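Local coordinates for AP endonuclease, family 2 (PDB 3NGF), which probably interconverts hydroxypyruvate and tartronate semialdehyde as a manganese-binding TIM-barrel isomerase of the hyi family, and may also act as an endonuclease, at residues F12-S17 against R30-A35. Numbering follows the deposited sequence.
Sequences FAANLS and RLAAEA
The methyl group of A32 faces two apolar groups of the 12-17 segment that lie side by side, A14 CB and L16 CD2, a compact example of how a barrel helix is laid on its own strand. From the strand comes A14, whose CB points at the helix and meets A32 CB at 4.0 Å. From the loop just beyond comes L16: its CA-CB bond does not aim at the helix, but with CG anti to the carbonyl carbon (chi1 -51°) the branch swings round and brings CD2 to 3.9 Å from A32 CB. Small side chains on both elements let their backbones come close, A14 CA lying 6.4 Å from A32 CA. V40 of the next strand touches both L16 and A32, closing the same apolar patch. The far side of the helix is different in kind. There R30 and E34, one turn apart and exposed, form a salt bridge in which NH1 of R30 donates to OE2 of E34 at 3.1 Å; OE2 lies in the guanidinium plane, whereas NH1 reaches it on the syn side but 35° out of the carboxylate plane. Just past the C-terminal end of the strand, N15 OD1 accepts from S17 N at 2.9 Å in an Asx turn, while N15 ND2 binds E41. The contact lays helix 25-34 on strand 11-15 within the first beta-alpha-beta unit, which strand 39-41 completes, of a xylose isomerase-like TIM barrel.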
loop_
_atom_site.group_PDB
_atom_site.type_symbol
_atom_site.label_atom_id
_atom_site.label_comp_id
_atom_site.label_asym_id
_atom_site.label_seq_id
_atom_site.Cartn_x
_atom_site.Cartn_y
_atom_site.Cartn_z
ATOM N N PHE A 12 -2.401 13.555 0.329
ATOM C CA PHE A 12 -1.939 12.607 1.346
ATOM C C PHE A 12 -3.099 11.870 2.009
ATOM O O PHE A 12 -4.167 12.434 2.290
ATOM C CB PHE A 12 -1.095 13.302 2.423
ATOM C CG PHE A 12 0.146 13.903 1.901
ATOM C CD1 PHE A 12 1.310 13.150 1.822
ATOM C CD2 PHE A 12 0.152 15.212 1.421
ATOM C CE1 PHE A 12 2.473 13.703 1.292
ATOM C CE2 PHE A 12 1.296 15.771 0.910
ATOM C CZ PHE A 12 2.483 15.008 0.850
ATOM N N ALA A 13 -2.870 10.579 2.236
ATOM C CA ALA A 13 -3.817 9.703 2.919
ATOM C C ALA A 13 -3.202 9.263 4.244
ATOM O O ALA A 13 -2.074 8.755 4.263
ATOM C CB ALA A 13 -4.084 8.474 2.075
ATOM N N ALA A 14 -3.921 9.457 5.345
ATOM C CA ALA A 14 -3.483 8.966 6.647
ATOM C C ALA A 14 -3.576 7.439 6.657
ATOM O O ALA A 14 -4.566 6.874 6.178
ATOM C CB ALA A 14 -4.349 9.561 7.776
ATOM N N ASN A 15 -2.535 6.768 7.128
ATOM C CA ASN A 15 -2.616 5.323 7.364
ATOM C C ASN A 15 -3.153 5.044 8.784
ATOM O O ASN A 15 -2.472 5.293 9.787
ATOM C CB ASN A 15 -1.264 4.633 7.113
ATOM C CG ASN A 15 -1.371 3.132 7.161
ATOM O OD1 ASN A 15 -1.779 2.584 8.179
ATOM N ND2 ASN A 15 -1.023 2.448 6.050
ATOM N N LEU A 16 -4.382 4.535 8.867
ATOM C CA LEU A 16 -5.058 4.335 10.153
ATOM C C LEU A 16 -4.615 3.070 10.894
ATOM O O LEU A 16 -5.066 2.842 12.009
ATOM C CB LEU A 16 -6.582 4.342 9.966
ATOM C CG LEU A 16 -7.162 5.530 9.201
ATOM C CD1 LEU A 16 -8.704 5.490 9.269
ATOM C CD2 LEU A 16 -6.666 6.926 9.731
ATOM N N SER A 17 -3.756 2.243 10.286
ATOM C CA SER A 17 -3.158 1.114 10.971
ATOM C C SER A 17 -1.956 1.607 11.784
ATOM O O SER A 17 -1.730 1.125 12.895
ATOM C CB SER A 17 -2.719 0.008 9.981
ATOM O OG SER A 17 -3.851 -0.569 9.307
ATOM N N ARG A 30 -12.489 9.892 12.231
ATOM C CA ARG A 30 -12.768 11.270 12.659
ATOM C C ARG A 30 -11.478 12.058 12.935
ATOM O O ARG A 30 -11.337 13.225 12.542
ATOM C CB ARG A 30 -13.624 11.267 13.906
ATOM C CG ARG A 30 -13.969 12.689 14.412
ATOM C CD ARG A 30 -14.859 12.682 15.657
ATOM N NE ARG A 30 -14.242 12.004 16.804
ATOM C CZ ARG A 30 -13.355 12.547 17.639
ATOM N NH1 ARG A 30 -12.937 13.807 17.491
ATOM N NH2 ARG A 30 -12.877 11.824 18.642
ATOM N N LEU A 31 -10.544 11.442 13.640
ATOM C CA LEU A 31 -9.295 12.156 13.935
ATOM C C LEU A 31 -8.487 12.531 12.668
ATOM O O LEU A 31 -7.921 13.631 12.588
ATOM C CB LEU A 31 -8.455 11.382 14.933
ATOM C CG LEU A 31 -9.028 11.160 16.335
ATOM C CD1 LEU A 31 -7.903 10.557 17.207
ATOM C CD2 LEU A 31 -9.594 12.425 16.972
ATOM N N ALA A 32 -8.462 11.646 11.674
ATOM C CA ALA A 32 -7.792 11.907 10.415
ATOM C C ALA A 32 -8.473 13.038 9.678
ATOM O O ALA A 32 -7.809 13.938 9.191
ATOM C CB ALA A 32 -7.764 10.615 9.518
ATOM N N ALA A 33 -9.800 13.013 9.622
ATOM C CA ALA A 33 -10.544 14.088 8.952
ATOM C C ALA A 33 -10.367 15.452 9.662
ATOM O O ALA A 33 -10.182 16.482 8.997
ATOM C CB ALA A 33 -12.032 13.714 8.837
ATOM N N GLU A 34 -10.379 15.456 10.998
ATOM C CA GLU A 34 -10.187 16.706 11.773
ATOM C C GLU A 34 -8.762 17.252 11.616
ATOM O O GLU A 34 -8.553 18.462 11.737
ATOM C CB GLU A 34 -10.533 16.497 13.252
ATOM C CG GLU A 34 -12.051 16.341 13.516
ATOM C CD GLU A 34 -12.386 16.062 14.976
ATOM O OE1 GLU A 34 -11.442 15.993 15.798
ATOM O OE2 GLU A 34 -13.597 15.928 15.301
ATOM N N ALA A 35 -7.803 16.369 11.305
ATOM C CA ALA A 35 -6.404 16.763 11.081
ATOM C C ALA A 35 -6.235 17.265 9.644
ATOM O O ALA A 35 -5.184 17.743 9.291
ATOM C CB ALA A 35 -5.435 15.577 11.380
#